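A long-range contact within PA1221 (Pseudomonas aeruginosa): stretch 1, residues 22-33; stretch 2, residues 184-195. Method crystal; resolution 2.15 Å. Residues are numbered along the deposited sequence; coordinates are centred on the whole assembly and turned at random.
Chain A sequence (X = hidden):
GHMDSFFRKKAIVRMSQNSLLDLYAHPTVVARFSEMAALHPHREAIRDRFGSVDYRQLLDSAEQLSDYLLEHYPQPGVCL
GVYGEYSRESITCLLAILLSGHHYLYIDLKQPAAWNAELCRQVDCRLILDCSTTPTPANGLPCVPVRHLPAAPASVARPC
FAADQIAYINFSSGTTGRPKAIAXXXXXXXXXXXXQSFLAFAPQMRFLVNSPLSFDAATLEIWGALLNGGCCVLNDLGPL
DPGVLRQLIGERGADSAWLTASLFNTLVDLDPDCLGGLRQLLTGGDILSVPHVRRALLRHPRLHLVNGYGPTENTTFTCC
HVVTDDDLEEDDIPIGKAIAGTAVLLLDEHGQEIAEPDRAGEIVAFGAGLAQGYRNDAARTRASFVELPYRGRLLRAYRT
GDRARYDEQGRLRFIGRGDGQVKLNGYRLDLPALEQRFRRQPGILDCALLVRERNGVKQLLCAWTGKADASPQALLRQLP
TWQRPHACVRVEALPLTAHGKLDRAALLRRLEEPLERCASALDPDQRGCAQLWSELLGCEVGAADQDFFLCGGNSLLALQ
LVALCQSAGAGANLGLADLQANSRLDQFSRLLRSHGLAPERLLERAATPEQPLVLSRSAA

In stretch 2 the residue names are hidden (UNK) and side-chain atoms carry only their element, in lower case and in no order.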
# COMPACT_ATOMS: atom_id res chain seq x y z
N ASP A 22 -8.29 14.24 -15.21
CA ASP A 22 -7.16 14.35 -16.12
C ASP A 22 -5.87 14.35 -15.32
O ASP A 22 -5.71 15.16 -14.40
CB ASP A 22 -7.29 15.65 -16.91
CG ASP A 22 -6.13 15.89 -17.88
OD1 ASP A 22 -5.51 14.91 -18.35
OD2 ASP A 22 -5.86 17.08 -18.19
N LEU A 23 -4.94 13.46 -15.67
CA LEU A 23 -3.63 13.43 -15.00
C LEU A 23 -2.92 14.79 -15.03
O LEU A 23 -2.32 15.20 -14.04
CB LEU A 23 -2.72 12.36 -15.60
CG LEU A 23 -2.85 10.97 -14.96
CD1 LEU A 23 -4.11 10.26 -15.48
CD2 LEU A 23 -1.62 10.14 -15.26
N TYR A 24 -3.00 15.48 -16.17
CA TYR A 24 -2.30 16.75 -16.33
C TYR A 24 -2.92 17.90 -15.53
O TYR A 24 -2.40 19.02 -15.54
CB TYR A 24 -2.18 17.11 -17.82
CG TYR A 24 -1.49 16.00 -18.56
CD1 TYR A 24 -0.14 15.75 -18.36
CD2 TYR A 24 -2.20 15.18 -19.43
CE1 TYR A 24 0.50 14.72 -19.01
CE2 TYR A 24 -1.57 14.13 -20.09
CZ TYR A 24 -0.22 13.91 -19.87
OH TYR A 24 0.44 12.89 -20.51
N ALA A 25 -4.03 17.63 -14.86
CA ALA A 25 -4.66 18.62 -14.00
C ALA A 25 -4.02 18.59 -12.62
O ALA A 25 -4.41 19.34 -11.72
CB ALA A 25 -6.15 18.38 -13.89
N HIS A 26 -3.03 17.72 -12.45
CA HIS A 26 -2.39 17.56 -11.16
C HIS A 26 -0.91 17.87 -11.28
O HIS A 26 -0.31 17.63 -12.32
CB HIS A 26 -2.66 16.14 -10.63
CG HIS A 26 -4.12 15.86 -10.43
ND1 HIS A 26 -4.78 16.14 -9.25
CD2 HIS A 26 -5.06 15.41 -11.30
CE1 HIS A 26 -6.06 15.83 -9.38
NE2 HIS A 26 -6.26 15.38 -10.61
N PRO A 27 -0.32 18.46 -10.23
CA PRO A 27 1.09 18.84 -10.34
C PRO A 27 1.98 17.61 -10.13
O PRO A 27 1.51 16.60 -9.58
CB PRO A 27 1.26 19.84 -9.19
CG PRO A 27 0.32 19.27 -8.10
CD PRO A 27 -0.86 18.68 -8.88
N THR A 28 3.23 17.67 -10.57
CA THR A 28 4.16 16.59 -10.22
C THR A 28 4.41 16.62 -8.70
O THR A 28 4.13 17.63 -8.04
CB THR A 28 5.51 16.73 -10.96
OG1 THR A 28 6.23 17.83 -10.41
CG2 THR A 28 5.30 16.94 -12.49
N VAL A 29 4.89 15.52 -8.14
CA VAL A 29 5.21 15.51 -6.71
C VAL A 29 6.30 16.55 -6.39
O VAL A 29 6.28 17.17 -5.34
CB VAL A 29 5.70 14.13 -6.24
CG1 VAL A 29 6.17 14.20 -4.81
CG2 VAL A 29 4.61 13.09 -6.40
N VAL A 30 7.24 16.72 -7.31
CA VAL A 30 8.38 17.58 -7.02
C VAL A 30 8.00 19.06 -7.13
O VAL A 30 8.50 19.88 -6.37
CB VAL A 30 9.59 17.27 -7.91
CG1 VAL A 30 10.09 15.83 -7.66
CG2 VAL A 30 9.23 17.47 -9.35
N ALA A 31 7.10 19.40 -8.05
CA ALA A 31 6.60 20.77 -8.09
C ALA A 31 5.84 21.14 -6.80
O ALA A 31 6.08 22.19 -6.20
CB ALA A 31 5.74 21.00 -9.34
N ARG A 32 4.96 20.26 -6.34
CA ARG A 32 4.19 20.55 -5.14
C ARG A 32 5.09 20.60 -3.90
O ARG A 32 5.01 21.54 -3.09
CB ARG A 32 3.08 19.52 -4.95
CG ARG A 32 2.31 19.68 -3.65
CD ARG A 32 1.49 20.94 -3.61
NE ARG A 32 0.84 21.06 -2.31
CZ ARG A 32 -0.05 21.99 -1.98
NH1 ARG A 32 -0.41 22.92 -2.86
NH2 ARG A 32 -0.57 22.00 -0.75
N PHE A 33 5.97 19.62 -3.79
CA PHE A 33 6.94 19.65 -2.71
C PHE A 33 7.76 20.94 -2.74
O PHE A 33 8.02 21.52 -1.69
CB PHE A 33 7.89 18.43 -2.69
CG PHE A 33 8.86 18.48 -1.55
CD1 PHE A 33 8.51 17.96 -0.31
CD2 PHE A 33 10.06 19.14 -1.68
CE1 PHE A 33 9.40 18.06 0.77
CE2 PHE A 33 10.95 19.25 -0.60
CZ PHE A 33 10.63 18.70 0.62
N UNK A 184 2.90 3.50 -10.72
CA UNK A 184 2.05 4.60 -10.30
C UNK A 184 2.73 5.93 -10.63
O UNK A 184 3.94 6.04 -10.66
c UNK A 184 1.71 4.51 -8.82
s UNK A 184 0.55 3.10 -8.50
N UNK A 185 1.91 6.94 -10.85
CA UNK A 185 2.29 8.14 -11.57
C UNK A 185 2.41 9.27 -10.53
O UNK A 185 1.87 9.15 -9.44
c UNK A 185 0.22 9.43 -12.10
o UNK A 185 1.67 8.62 -13.88
c UNK A 185 1.16 8.38 -12.57
N UNK A 186 3.20 10.30 -10.81
CA UNK A 186 3.19 11.53 -10.00
C UNK A 186 1.75 12.06 -9.73
O UNK A 186 1.40 12.42 -8.58
c UNK A 186 5.52 12.50 -10.39
n UNK A 186 7.65 11.95 -10.28
c UNK A 186 6.43 11.59 -10.83
c UNK A 186 7.50 13.05 -9.57
c UNK A 186 4.05 12.63 -10.65
n UNK A 186 6.22 13.41 -9.62
N UNK A 187 0.94 12.12 -10.78
CA UNK A 187 -0.46 12.54 -10.66
C UNK A 187 -1.28 11.69 -9.68
O UNK A 187 -2.13 12.22 -8.99
c UNK A 187 -1.15 12.55 -12.02
N UNK A 188 -1.04 10.38 -9.65
CA UNK A 188 -1.80 9.52 -8.76
C UNK A 188 -1.55 9.93 -7.32
O UNK A 188 -2.47 9.97 -6.47
N UNK A 189 -0.30 10.29 -7.05
CA UNK A 189 0.10 10.76 -5.73
C UNK A 189 -0.44 12.13 -5.36
O UNK A 189 -0.98 12.31 -4.25
c UNK A 189 3.75 9.36 -5.71
c UNK A 189 2.22 9.40 -5.78
c UNK A 189 1.64 10.80 -5.57
c UNK A 189 2.00 11.32 -4.20
N UNK A 190 -0.28 13.12 -6.25
CA UNK A 190 -0.73 14.47 -5.92
C UNK A 190 -2.27 14.55 -5.90
O UNK A 190 -2.83 15.28 -5.09
c UNK A 190 1.41 15.62 -6.73
c UNK A 190 -0.13 15.59 -6.84
o UNK A 190 -0.50 15.35 -8.20
N UNK A 191 -2.94 13.76 -6.74
CA UNK A 191 -4.40 13.70 -6.70
C UNK A 191 -4.83 13.06 -5.38
O UNK A 191 -5.80 13.50 -4.77
c UNK A 191 -5.10 11.43 -7.84
n UNK A 191 -5.16 8.56 -6.13
n UNK A 191 -6.87 7.38 -7.10
c UNK A 191 -5.02 12.99 -7.92
c UNK A 191 -6.31 11.02 -6.99
n UNK A 191 -6.85 9.68 -7.26
c UNK A 191 -6.30 8.55 -6.82
N UNK A 192 -4.10 12.03 -4.94
CA UNK A 192 -4.41 11.41 -3.66
C UNK A 192 -4.32 12.41 -2.50
O UNK A 192 -5.19 12.43 -1.61
c UNK A 192 -2.48 8.58 -1.67
c UNK A 192 -4.98 8.94 -1.81
c UNK A 192 -3.60 9.58 -1.97
c UNK A 192 -3.46 10.22 -3.38
N UNK A 193 -3.26 13.21 -2.50
CA UNK A 193 -2.93 14.01 -1.30
C UNK A 193 -3.49 15.43 -1.19
O UNK A 193 -3.49 16.00 -0.11
c UNK A 193 -1.41 14.04 -1.09
s UNK A 193 -0.65 12.40 -0.99
N UNK A 194 -3.98 15.98 -2.29
CA UNK A 194 -4.36 17.40 -2.33
C UNK A 194 -5.87 17.61 -2.49
O UNK A 194 -6.53 16.92 -3.28
c UNK A 194 -1.41 18.44 -2.24
c UNK A 194 -1.68 19.19 -4.63
c UNK A 194 -3.63 18.13 -3.47
c UNK A 194 -2.09 18.15 -3.57
N UNK A 195 -6.42 18.59 -1.77
CA UNK A 195 -7.81 18.98 -1.92
C UNK A 195 -8.81 17.94 -1.44
O UNK A 195 -9.96 17.90 -1.90
O HOH W 1 -3.73 17.13 -7.12

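Position 184 carries one carbon followed by one sulfur, a side chain out of reach of stretch 1; it is Cys184, in the strand that leads into the contact. At position 185 the first side-chain carbon bears one oxygen and one carbon, and this carbon branch lies 3.7 Å from Leu23 CD2; the residue is Thr185, and the branch is CG2. It occupies the N-cap position of the following helix, but its side chain makes no capping bond.

Position 186 has one carbon leading to a five-membered ring of three carbons and two nitrogens. The ring presents its edge to the start of helix 29-33, and one ring nitrogen lies 2.9 Å from Val29 N. This is His186, and the nitrogen is ND1, which accepts a hydrogen bond from Val29 N. It must therefore be unprotonated, and it serves a backbone amide of the first helical turn, where no preceding turn supplies a carbonyl.

Position 187 has a single side-chain carbon. This CB points toward stretch 1 and packs 3.7 Å from Leu23 CG and 3.5 Å from Leu23 O, so the small methyl fits closely against the 3-10 segment; the residue is Ala187. Position 188 has no side-chain atoms and is Gly188; a CB here would point away from stretch 1.

Position 189 has four carbons, forked at the first and with one arm two carbons long. The side chain is directed sideways, and its CB meets Val29 CG2 at 3.8 Å; it is Ile189. Position 190 again shows a carbon carrying one oxygen and one carbon, here directed toward stretch 1. The oxygen lies 2.7 Å from Pro27 O and the terminal carbon 3.6 Å from Thr28 O. This is Thr190, whose OG1 donates a hydrogen bond to Pro27 O while CG2 approaches Thr28 O. One residue thus offers a polar and an apolar branch to the same turn.

Position 191 has three carbons, a nitrogen, and a carbon carrying two more nitrogens. Its CB sits over one face of the His26 ring, 3.6 Å from the ring centroid, in a CH-pi contact; the residue is Arg191. The end of the chain leads away, and Arg191 NH1 makes a weak 3.1 Å hydrogen bond to Gly188 O.

Position 192 has four carbons forked at the second; it is Leu192, pointing away from stretch 1. One carbon and one sulfur mark position 193 as Cys193, which also makes no contact. Position 194 has four carbons forked at the second; one end carbon lies 4.0 Å from Pro27 CG, and the other lies over one face of the Arg32 guanidinium, 3.5 Å from Arg32 NE. It is Leu194, and these carbons are CD1 and CD2 respectively. Position 195 lacks a side chain; it is Gly195, with a positive phi that favours glycine.

The contact buries 629 Å² in all. Two hydrogen bonds, from Val29 N to His186 and from Thr190 to Pro27 O, fix the turn that opens helix 29-33 against helix 186-193. A water 2.6 Å from His26 ND1 donates a weak bond to Thr190 O at 2.9 Å, and apolar packing by Leu23, Val29 and Leu194 completes the fit.

Stretch 2, residues 184-195: CTHAGITRLCLG
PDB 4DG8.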